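Local coordinates for protein terminal oxygenase component of carbazole 1,9a-dioxygenase (PDB 3GKQ) that probably dihydroxylates carbazole at a non-haem iron(II) centre, using electrons that reach it through its Rieske [2Fe-2S] cluster, at residues 30-35 and 137-142; 50-55 and 287-292; 97-102 and 109-114. One frame throughout, in Å; residues are numbered along the deposited sequence.

Contact 1: 30-35 and 137-142; sequences NHWYPV and FLFVGD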
loop_
_atom_site.group_PDB
_atom_site.type_symbol
_atom_site.label_atom_id
_atom_site.label_comp_id
_atom_site.label_asym_id
_atom_site.label_seq_id
_atom_site.Cartn_x
_atom_site.Cartn_y
_atom_site.Cartn_z
ATOM N N ASN A 30 -29.025 -5.640 8.788
ATOM C CA ASN A 30 -30.400 -6.126 8.910
ATOM C C ASN A 30 -31.236 -5.943 7.636
ATOM O O ASN A 30 -32.406 -5.566 7.690
ATOM C CB ASN A 30 -31.089 -5.464 10.108
ATOM C CG ASN A 30 -30.424 -5.832 11.429
ATOM O OD1 ASN A 30 -30.275 -7.012 11.751
ATOM N ND2 ASN A 30 -30.015 -4.824 12.193
ATOM N N HIS A 31 -30.620 -6.231 6.491
ATOM C CA HIS A 31 -31.277 -6.135 5.192
ATOM C C HIS A 31 -30.784 -7.281 4.309
ATOM O O HIS A 31 -29.726 -7.864 4.574
ATOM C CB HIS A 31 -30.931 -4.808 4.504
ATOM C CG HIS A 31 -31.594 -3.610 5.110
ATOM N ND1 HIS A 31 -32.890 -3.243 4.810
ATOM C CD2 HIS A 31 -31.132 -2.679 5.978
ATOM C CE1 HIS A 31 -33.194 -2.137 5.464
ATOM N NE2 HIS A 31 -32.145 -1.772 6.180
ATOM N N TRP A 32 -31.551 -7.593 3.264
ATOM C CA TRP A 32 -31.187 -8.644 2.317
ATOM C C TRP A 32 -30.321 -8.034 1.224
ATOM O O TRP A 32 -30.563 -6.910 0.786
ATOM C CB TRP A 32 -32.425 -9.260 1.650
ATOM C CG TRP A 32 -33.283 -10.097 2.545
ATOM C CD1 TRP A 32 -34.388 -9.695 3.237
ATOM C CD2 TRP A 32 -33.115 -11.491 2.830
ATOM N NE1 TRP A 32 -34.923 -10.752 3.932
ATOM C CE2 TRP A 32 -34.162 -11.867 3.699
ATOM C CE3 TRP A 32 -32.181 -12.458 2.432
ATOM C CZ2 TRP A 32 -34.302 -13.176 4.180
ATOM C CZ3 TRP A 32 -32.320 -13.761 2.911
ATOM C CH2 TRP A 32 -33.375 -14.105 3.777
ATOM N N TYR A 33 -29.327 -8.790 0.778
ATOM C CA TYR A 33 -28.419 -8.349 -0.269
ATOM C C TYR A 33 -28.110 -9.508 -1.208
ATOM O O TYR A 33 -27.853 -10.622 -0.759
ATOM C CB TYR A 33 -27.094 -7.871 0.333
ATOM C CG TYR A 33 -27.169 -6.584 1.124
ATOM C CD1 TYR A 33 -27.105 -5.342 0.486
ATOM C CD2 TYR A 33 -27.290 -6.606 2.513
ATOM C CE1 TYR A 33 -27.156 -4.153 1.216
ATOM C CE2 TYR A 33 -27.343 -5.431 3.252
ATOM C CZ TYR A 33 -27.275 -4.208 2.597
ATOM O OH TYR A 33 -27.326 -3.049 3.330
ATOM N N PRO A 34 -28.147 -9.264 -2.525
ATOM C CA PRO A 34 -27.842 -10.327 -3.486
ATOM C C PRO A 34 -26.315 -10.391 -3.561
ATOM O O PRO A 34 -25.656 -9.353 -3.549
ATOM C CB PRO A 34 -28.473 -9.811 -4.776
ATOM C CG PRO A 34 -28.281 -8.323 -4.665
ATOM C CD PRO A 34 -28.632 -8.049 -3.209
ATOM N N VAL A 35 -25.744 -11.589 -3.634
ATOM C CA VAL A 35 -24.290 -11.697 -3.675
ATOM C C VAL A 35 -23.722 -12.446 -4.870
ATOM O O VAL A 35 -22.557 -12.256 -5.228
ATOM C CB VAL A 35 -23.745 -12.376 -2.400
ATOM C CG1 VAL A 35 -24.102 -11.545 -1.181
ATOM C CG2 VAL A 35 -24.320 -13.784 -2.271
ATOM N N PHE A 137 -29.720 -14.269 -2.401
ATOM C CA PHE A 137 -29.724 -13.177 -1.432
ATOM C C PHE A 137 -29.355 -13.685 -0.042
ATOM O O PHE A 137 -29.768 -14.777 0.361
ATOM C CB PHE A 137 -31.108 -12.530 -1.327
ATOM C CG PHE A 137 -31.543 -11.798 -2.560
ATOM C CD1 PHE A 137 -32.037 -12.490 -3.663
ATOM C CD2 PHE A 137 -31.494 -10.408 -2.604
ATOM C CE1 PHE A 137 -32.482 -11.807 -4.793
ATOM C CE2 PHE A 137 -31.933 -9.713 -3.729
ATOM C CZ PHE A 137 -32.429 -10.414 -4.827
ATOM N N LEU A 138 -28.581 -12.889 0.688
ATOM C CA LEU A 138 -28.197 -13.239 2.048
ATOM C C LEU A 138 -28.719 -12.155 2.979
ATOM O O LEU A 138 -28.739 -10.977 2.615
ATOM C CB LEU A 138 -26.679 -13.308 2.194
ATOM C CG LEU A 138 -25.874 -14.279 1.334
ATOM C CD1 LEU A 138 -24.413 -14.219 1.772
ATOM C CD2 LEU A 138 -26.424 -15.692 1.477
ATOM N N PHE A 139 -29.156 -12.544 4.171
ATOM C CA PHE A 139 -29.614 -11.559 5.140
ATOM C C PHE A 139 -28.446 -11.328 6.097
ATOM O O PHE A 139 -27.940 -12.270 6.706
ATOM C CB PHE A 139 -30.823 -12.065 5.929
ATOM C CG PHE A 139 -31.412 -11.032 6.853
ATOM C CD1 PHE A 139 -32.199 -10.001 6.353
ATOM C CD2 PHE A 139 -31.150 -11.073 8.222
ATOM C CE1 PHE A 139 -32.720 -9.020 7.195
ATOM C CE2 PHE A 139 -31.667 -10.096 9.077
ATOM C CZ PHE A 139 -32.454 -9.066 8.560
ATOM N N VAL A 140 -28.005 -10.080 6.207
ATOM C CA VAL A 140 -26.901 -9.742 7.092
ATOM C C VAL A 140 -27.465 -8.946 8.255
ATOM O O VAL A 140 -27.859 -7.792 8.093
ATOM C CB VAL A 140 -25.841 -8.887 6.373
ATOM C CG1 VAL A 140 -24.691 -8.569 7.330
ATOM C CG2 VAL A 140 -25.326 -9.624 5.143
ATOM N N GLY A 141 -27.511 -9.570 9.427
ATOM C CA GLY A 141 -28.048 -8.894 10.592
ATOM C C GLY A 141 -28.203 -9.837 11.768
ATOM O O GLY A 141 -27.829 -11.008 11.684
ATOM N N ASP A 142 -28.766 -9.325 12.859
ATOM C CA ASP A 142 -28.952 -10.106 14.075
ATOM C C ASP A 142 -30.417 -10.366 14.401
ATOM O O ASP A 142 -30.730 -11.178 15.266
ATOM C CB ASP A 142 -28.302 -9.374 15.242
ATOM C CG ASP A 142 -26.910 -8.892 14.909
ATOM O OD1 ASP A 142 -26.001 -9.744 14.797
ATOM O OD2 ASP A 142 -26.735 -7.661 14.742
HETATM O O HOH W 1 -28.390 -5.739 14.809
#
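Trp-32 and Phe-139 face each other as a non-hydrogen-bonded pair of an antiparallel sheet, and their side chains cross at about a right angle. Phe-139 CB sits over one face of the indole, 3.6 Å from the centroid of the Trp-32 six-membered ring, as a CH-pi contact. The Phe-139 ring then turns an edge to the five-membered ring in a T-shaped stack, with planes at 61°. CG of Phe-139 is anti to its backbone N (chi1 -175°), and this sends the ring across the facing strand toward Asn-30, where Phe-139 CE1 lies 3.4 Å from Asn-30 C. The edge of the indole reaches the backbone carbonyl of Phe-137.

On the same side of the sheet, Pro-34 CB makes a CH-pi contact over one face of the Phe-137 ring, 3.6 Å from Phe-137 CE2. Val-35 points at the partner segment and presents both methyls to CG and CD1 of Leu-138, which lies on the Tyr-33 face.

Tyr-33 and Leu-138 form a hydrogen-bonded pair, with Leu-138 N 2.8 Å from Tyr-33 O. Asn-30 and His-31 both face Val-140, which makes a G1 beta bulge. Beyond it, Asn-30 OD1 accepts from Asp-142 N at 3.0 Å. A water joins Asn-30 ND2 to Asp-142 OD2. Asn-30 ND2 also bonds to Arg-375 O, and Asp-142 OD2 forms a salt bridge with Arg-29 NE.

This is antiparallel pairing in the three-stranded sheet 31-35, 135-140, 129-132. Tyr-33, Val-35, Leu-138 and Val-140 pack on Leu-51 of strand 47-51, and Tyr-33 and Pro-34 on strand 282-289 of the seven-stranded sheet.

Contact 2: 50-55 and 287-292; sequences QLLGEK and YVPIDE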
loop_
_atom_site.group_PDB
_atom_site.type_symbol
_atom_site.label_atom_id
_atom_site.label_comp_id
_atom_site.label_asym_id
_atom_site.label_seq_id
_atom_site.Cartn_x
_atom_site.Cartn_y
_atom_site.Cartn_z
ATOM N N GLN A 50 -17.811 -11.943 -0.080
ATOM C CA GLN A 50 -17.655 -10.983 1.003
ATOM C C GLN A 50 -18.637 -9.847 0.776
ATOM O O GLN A 50 -18.696 -9.284 -0.315
ATOM C CB GLN A 50 -16.229 -10.423 1.052
ATOM C CG GLN A 50 -15.999 -9.445 2.210
ATOM C CD GLN A 50 -14.573 -8.917 2.268
ATOM O OE1 GLN A 50 -13.613 -9.669 2.098
ATOM N NE2 GLN A 50 -14.429 -7.625 2.526
ATOM N N LEU A 51 -19.431 -9.536 1.793
ATOM C CA LEU A 51 -20.379 -8.437 1.689
ATOM C C LEU A 51 -20.429 -7.738 3.038
ATOM O O LEU A 51 -20.397 -8.388 4.089
ATOM C CB LEU A 51 -21.779 -8.927 1.297
ATOM C CG LEU A 51 -22.634 -9.631 2.349
ATOM C CD1 LEU A 51 -24.066 -9.744 1.843
ATOM C CD2 LEU A 51 -22.056 -10.999 2.657
ATOM N N LEU A 52 -20.495 -6.412 3.004
ATOM C CA LEU A 52 -20.530 -5.616 4.226
ATOM C C LEU A 52 -19.365 -5.939 5.158
ATOM O O LEU A 52 -19.500 -5.890 6.382
ATOM C CB LEU A 52 -21.867 -5.805 4.951
ATOM C CG LEU A 52 -23.039 -5.029 4.339
ATOM C CD1 LEU A 52 -23.467 -5.671 3.021
ATOM C CD2 LEU A 52 -24.203 -5.013 5.313
ATOM N N GLY A 53 -18.219 -6.268 4.564
ATOM C CA GLY A 53 -17.028 -6.580 5.336
ATOM C C GLY A 53 -16.981 -7.970 5.954
ATOM O O GLY A 53 -15.999 -8.322 6.604
ATOM N N GLU A 54 -18.028 -8.763 5.756
ATOM C CA GLU A 54 -18.081 -10.107 6.321
ATOM C C GLU A 54 -17.775 -11.184 5.280
ATOM O O GLU A 54 -18.308 -11.161 4.172
ATOM C CB GLU A 54 -19.463 -10.339 6.950
ATOM C CG GLU A 54 -19.710 -9.465 8.190
ATOM C CD GLU A 54 -21.116 -9.610 8.774
ATOM O OE1 GLU A 54 -21.726 -10.689 8.637
ATOM O OE2 GLU A 54 -21.605 -8.643 9.393
ATOM N N LYS A 55 -16.904 -12.121 5.640
ATOM C CA LYS A 55 -16.531 -13.205 4.734
ATOM C C LYS A 55 -17.464 -14.395 4.926
ATOM O O LYS A 55 -17.570 -14.954 6.018
ATOM C CB LYS A 55 -15.074 -13.605 4.972
ATOM C CG LYS A 55 -14.089 -12.494 4.606
ATOM C CD LYS A 55 -12.659 -12.831 5.003
ATOM C CE LYS A 55 -12.096 -13.977 4.179
ATOM N NZ LYS A 55 -10.698 -14.312 4.586
ATOM N N TYR A 287 -25.802 -2.067 -5.435
ATOM C CA TYR A 287 -24.456 -1.576 -5.170
ATOM C C TYR A 287 -24.155 -2.157 -3.795
ATOM O O TYR A 287 -24.230 -1.463 -2.786
ATOM C CB TYR A 287 -24.462 -0.051 -5.105
ATOM C CG TYR A 287 -25.219 0.583 -6.241
ATOM C CD1 TYR A 287 -24.636 0.735 -7.498
ATOM C CD2 TYR A 287 -26.539 0.988 -6.073
ATOM C CE1 TYR A 287 -25.358 1.279 -8.566
ATOM C CE2 TYR A 287 -27.266 1.528 -7.128
ATOM C CZ TYR A 287 -26.671 1.670 -8.368
ATOM O OH TYR A 287 -27.400 2.206 -9.406
ATOM N N VAL A 288 -23.829 -3.444 -3.775
ATOM C CA VAL A 288 -23.568 -4.161 -2.541
ATOM C C VAL A 288 -22.187 -3.913 -1.972
ATOM O O VAL A 288 -21.171 -4.200 -2.610
ATOM C CB VAL A 288 -23.764 -5.680 -2.743
ATOM C CG1 VAL A 288 -23.701 -6.395 -1.403
ATOM C CG2 VAL A 288 -25.101 -5.939 -3.434
ATOM N N PRO A 289 -22.131 -3.379 -0.748
ATOM C CA PRO A 289 -20.843 -3.102 -0.108
ATOM C C PRO A 289 -20.025 -4.386 0.013
ATOM O O PRO A 289 -20.559 -5.415 0.407
ATOM C CB PRO A 289 -21.238 -2.577 1.277
ATOM C CG PRO A 289 -22.649 -2.093 1.109
ATOM C CD PRO A 289 -23.250 -3.108 0.169
ATOM N N ILE A 290 -18.747 -4.327 -0.347
ATOM C CA ILE A 290 -17.858 -5.475 -0.203
ATOM C C ILE A 290 -17.026 -5.117 1.032
ATOM O O ILE A 290 -16.970 -5.871 2.002
ATOM C CB ILE A 290 -16.953 -5.660 -1.430
ATOM C CG1 ILE A 290 -17.800 -6.116 -2.630
ATOM C CG2 ILE A 290 -15.869 -6.695 -1.118
ATOM C CD1 ILE A 290 -17.028 -6.208 -3.945
ATOM N N ASP A 291 -16.376 -3.959 0.976
ATOM C CA ASP A 291 -15.629 -3.430 2.109
ATOM C C ASP A 291 -15.734 -1.924 1.921
ATOM O O ASP A 291 -16.486 -1.468 1.058
ATOM C CB ASP A 291 -14.169 -3.915 2.155
ATOM C CG ASP A 291 -13.379 -3.541 0.925
ATOM O OD1 ASP A 291 -13.721 -2.535 0.269
ATOM O OD2 ASP A 291 -12.396 -4.251 0.626
ATOM N N GLU A 292 -15.006 -1.144 2.703
ATOM C CA GLU A 292 -15.123 0.306 2.595
ATOM C C GLU A 292 -14.785 0.925 1.240
ATOM O O GLU A 292 -15.322 1.971 0.894
ATOM C CB GLU A 292 -14.286 0.990 3.686
ATOM C CG GLU A 292 -14.829 0.775 5.100
ATOM C CD GLU A 292 -14.317 -0.497 5.773
ATOM O OE1 GLU A 292 -13.871 -1.438 5.074
ATOM O OE2 GLU A 292 -14.376 -0.555 7.022
HETATM O O HOH W 2 -11.762 -6.473 2.511
#
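Gln-50 stretches its side chain across to Ile-290 and Asp-291. From CB, CG is anti to the backbone N (chi1 -178°), and the extended chain carries the amide out over the Ile-290 carbonyl. Gln-50 CG lies 3.7 Å from Ile-290 O. Gln-50 CD comes next, 3.9 Å from Ile-290 O. At the tip, Gln-50 NE2 donates to Ile-290 O over 3.1 Å, from above the carbonyl plane and 56° out of it. NE2 also passes CB of Asp-291, and a water links it to Asp-291 OD2. The other carboxylate oxygen, OD1, bonds to His-294 ND1. His-294 binds iron(II) in a known structure of this protein, though it holds none in this chain.

Ile-290 O is gripped twice. Gly-53 N donates to Ile-290 O at 2.9 Å from the opposite face of the carbonyl plane. Leu-52 N donates to Pro-289 O over 2.8 Å. Leu-52 CD1 rests 3.8 Å from Pro-289 CD, the two side chains running side by side.

The type I' turn 51-54 is the tight connection of the beta hairpin 47-51 and 54-61. It meets segment 287-292 where the chain turns a corner at Ile-290. Leu-51 and Val-288 also touch Tyr-33 of strand 31-35, while Pro-289 packs on Trp-174 of helix 174-181.

Contact 3: 97-102 and 109-114; sequences GWTYRW and DILTNP. With FES (Fe2/s2 (inorganic) cluster), chain H.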
loop_
_atom_site.group_PDB
_atom_site.type_symbol
_atom_site.label_atom_id
_atom_site.label_comp_id
_atom_site.label_asym_id
_atom_site.label_seq_id
_atom_site.Cartn_x
_atom_site.Cartn_y
_atom_site.Cartn_z
ATOM N N GLY A 97 -9.185 -30.287 10.921
ATOM C CA GLY A 97 -10.402 -31.035 10.677
ATOM C C GLY A 97 -11.662 -30.759 11.476
ATOM O O GLY A 97 -12.514 -31.647 11.574
ATOM N N TRP A 98 -11.801 -29.574 12.069
ATOM C CA TRP A 98 -13.044 -29.289 12.786
ATOM C C TRP A 98 -14.094 -29.346 11.683
ATOM O O TRP A 98 -13.923 -28.741 10.622
ATOM C CB TRP A 98 -13.005 -27.910 13.447
ATOM C CG TRP A 98 -12.248 -27.896 14.757
ATOM C CD1 TRP A 98 -11.132 -28.630 15.077
ATOM C CD2 TRP A 98 -12.505 -27.051 15.885
ATOM N NE1 TRP A 98 -10.680 -28.286 16.330
ATOM C CE2 TRP A 98 -11.502 -27.319 16.846
ATOM C CE3 TRP A 98 -13.482 -26.087 16.172
ATOM C CZ2 TRP A 98 -11.451 -26.656 18.076
ATOM C CZ3 TRP A 98 -13.428 -25.428 17.396
ATOM C CH2 TRP A 98 -12.420 -25.715 18.332
ATOM N N THR A 99 -15.171 -30.084 11.930
ATOM C CA THR A 99 -16.209 -30.292 10.923
ATOM C C THR A 99 -17.557 -29.670 11.262
ATOM O O THR A 99 -18.119 -29.924 12.326
ATOM C CB THR A 99 -16.365 -31.810 10.674
ATOM O OG1 THR A 99 -15.091 -32.344 10.289
ATOM C CG2 THR A 99 -17.383 -32.092 9.578
ATOM N N TYR A 100 -18.068 -28.862 10.334
ATOM C CA TYR A 100 -19.331 -28.152 10.518
ATOM C C TYR A 100 -20.383 -28.489 9.465
ATOM O O TYR A 100 -20.054 -28.743 8.310
ATOM C CB TYR A 100 -19.100 -26.632 10.459
ATOM C CG TYR A 100 -17.885 -26.114 11.209
ATOM C CD1 TYR A 100 -16.614 -26.156 10.636
ATOM C CD2 TYR A 100 -18.019 -25.545 12.474
ATOM C CE1 TYR A 100 -15.501 -25.633 11.312
ATOM C CE2 TYR A 100 -16.920 -25.024 13.154
ATOM C CZ TYR A 100 -15.669 -25.067 12.570
ATOM O OH TYR A 100 -14.592 -24.538 13.247
ATOM N N ARG A 101 -21.651 -28.460 9.866
ATOM C CA ARG A 101 -22.747 -28.715 8.936
ATOM C C ARG A 101 -23.098 -27.413 8.220
ATOM O O ARG A 101 -23.121 -26.342 8.840
ATOM C CB ARG A 101 -23.995 -29.212 9.675
ATOM C CG ARG A 101 -23.936 -30.658 10.175
ATOM C CD ARG A 101 -25.271 -31.047 10.803
ATOM N NE ARG A 101 -26.378 -30.949 9.852
ATOM C CZ ARG A 101 -26.738 -31.914 9.007
ATOM N NH1 ARG A 101 -26.086 -33.068 8.986
ATOM N NH2 ARG A 101 -27.751 -31.722 8.172
ATOM N N TRP A 102 -23.384 -27.510 6.924
ATOM C CA TRP A 102 -23.746 -26.341 6.136
ATOM C C TRP A 102 -25.076 -25.730 6.556
ATOM O O TRP A 102 -25.215 -24.505 6.597
ATOM C CB TRP A 102 -23.831 -26.687 4.646
ATOM C CG TRP A 102 -22.522 -26.977 3.993
ATOM C CD1 TRP A 102 -22.004 -28.206 3.697
ATOM C CD2 TRP A 102 -21.561 -26.015 3.536
ATOM N NE1 TRP A 102 -20.780 -28.071 3.080
ATOM C CE2 TRP A 102 -20.483 -26.735 2.970
ATOM C CE3 TRP A 102 -21.504 -24.612 3.552
ATOM C CZ2 TRP A 102 -19.361 -26.102 2.425
ATOM C CZ3 TRP A 102 -20.382 -23.980 3.007
ATOM C CH2 TRP A 102 -19.329 -24.727 2.452
ATOM N N ASP A 109 -18.256 -32.675 14.505
ATOM C CA ASP A 109 -17.153 -33.621 14.637
ATOM C C ASP A 109 -15.812 -32.906 14.546
ATOM O O ASP A 109 -15.731 -31.776 14.069
ATOM C CB ASP A 109 -17.211 -34.672 13.516
ATOM C CG ASP A 109 -18.287 -35.729 13.738
ATOM O OD1 ASP A 109 -18.143 -36.549 14.673
ATOM O OD2 ASP A 109 -19.274 -35.742 12.973
ATOM N N ILE A 110 -14.768 -33.574 15.024
ATOM C CA ILE A 110 -13.407 -33.063 14.939
ATOM C C ILE A 110 -12.568 -34.277 14.552
ATOM O O ILE A 110 -12.185 -35.090 15.396
ATOM C CB ILE A 110 -12.895 -32.470 16.271
ATOM C CG1 ILE A 110 -13.734 -31.248 16.661
ATOM C CG2 ILE A 110 -11.437 -32.057 16.113
ATOM C CD1 ILE A 110 -13.289 -30.571 17.950
ATOM N N LEU A 111 -12.320 -34.395 13.253
ATOM C CA LEU A 111 -11.563 -35.500 12.679
ATOM C C LEU A 111 -10.242 -35.834 13.366
ATOM O O LEU A 111 -9.864 -37.006 13.451
ATOM C CB LEU A 111 -11.310 -35.215 11.196
ATOM C CG LEU A 111 -12.432 -35.491 10.187
ATOM C CD1 LEU A 111 -13.796 -35.249 10.798
ATOM C CD2 LEU A 111 -12.218 -34.618 8.958
ATOM N N THR A 112 -9.542 -34.813 13.856
ATOM C CA THR A 112 -8.250 -35.015 14.502
ATOM C C THR A 112 -8.318 -35.365 15.989
ATOM O O THR A 112 -7.289 -35.578 16.625
ATOM C CB THR A 112 -7.365 -33.772 14.333
ATOM O OG1 THR A 112 -7.985 -32.653 14.983
ATOM C CG2 THR A 112 -7.180 -33.460 12.855
ATOM N N ASN A 113 -9.524 -35.403 16.543
ATOM C CA ASN A 113 -9.720 -35.752 17.949
ATOM C C ASN A 113 -11.197 -35.964 18.236
ATOM O O ASN A 113 -11.876 -35.082 18.772
ATOM C CB ASN A 113 -9.175 -34.671 18.883
ATOM C CG ASN A 113 -9.366 -35.031 20.351
ATOM O OD1 ASN A 113 -9.815 -36.134 20.674
ATOM N ND2 ASN A 113 -9.021 -34.110 21.245
ATOM N N PRO A 114 -11.715 -37.151 17.879
ATOM C CA PRO A 114 -13.114 -37.542 18.068
ATOM C C PRO A 114 -13.592 -37.499 19.521
ATOM O O PRO A 114 -14.792 -37.552 19.780
ATOM C CB PRO A 114 -13.157 -38.958 17.493
ATOM C CG PRO A 114 -12.082 -38.926 16.439
ATOM C CD PRO A 114 -10.973 -38.204 17.161
HETATM FE FE1 FES H . -9.680 -24.950 11.632
HETATM FE FE2 FES H . -7.900 -25.828 13.559
HETATM S S1 FES H . -9.576 -27.000 12.704
HETATM S S2 FES H . -7.949 -23.804 12.432
#
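Trp-98 and Ile-110 make the main apolar contact. They form a non-hydrogen-bonded pair of an antiparallel hairpin, and their side chains lie side by side, pointing the same way. Ile-110 CD1 sits over one face of the indole, 3.9 Å from the centroid of the Trp-98 five-membered ring and 12° off its normal, a CH-pi contact. The second branch, Ile-110 CG2, reaches Trp-98 CD1 at 3.6 Å. CG of Trp-98 is anti to its carbonyl carbon (chi1 -80°), and in this setting Trp-98 CD1 also comes 3.3 Å from S1 of the cluster.

Hydrogen bonds join the backbones. Thr-99 N donates to Asp-109 O at 2.8 Å. Leu-111 N donates to Gly-97 O at 3.2 Å, and Thr-99 OG1 reaches Gly-97 O at 3.0 Å from the opposite face of the carbonyl plane. Two donors thus grip this carbonyl and fix the backbone just after His-96. Thr-99 OG1 is also bonded to Ser-92 OG. Asn-113 N closes a type I turn onto Ile-110 O. In this turn after the strand, Leu-111 CD1 lies close to the hydroxyl of Thr-99, with the two side chains at about a right angle.

The second subunit packs against the hairpin: Phe-357 of the second subunit meets Trp-98 edge-to-face, and Glu-245 of the second subunit donates its backbone N to Asp-109 OD2.

Gly-97 has a positive phi (63°), and its backbone packs close against Leu-111. Trp-98, itself part of the cluster site, stacks on the cluster-binding His-74. The arrangement is that of a Rieske [2Fe-2S] site, with a cluster-binding loop leading into a beta hairpin beside a neighbouring subunit.

In the fold
From the N terminus, the chain first runs through strand 31-35, whose partner in contact 1 comes some hundred residues later. Strands 47-51 and 54-61 follow, and the turn between them starts contact 2. The chain then goes out to the cluster end, where contact 3 closes a short hairpin loop nested inside both larger loops. It returns to close contact 1 at 137-142, and much later contact 2 at 287-292. Contacts 1 and 2 therefore cross, and they touch through Leu-51 and Val-288. Contact 1 pairs strands of a small sheet; contact 2 ties the hairpin 47-61 to the seven-stranded sheet, probably of the catalytic domain. Contact 3 lies about 28 Å from contact 1, centre to centre.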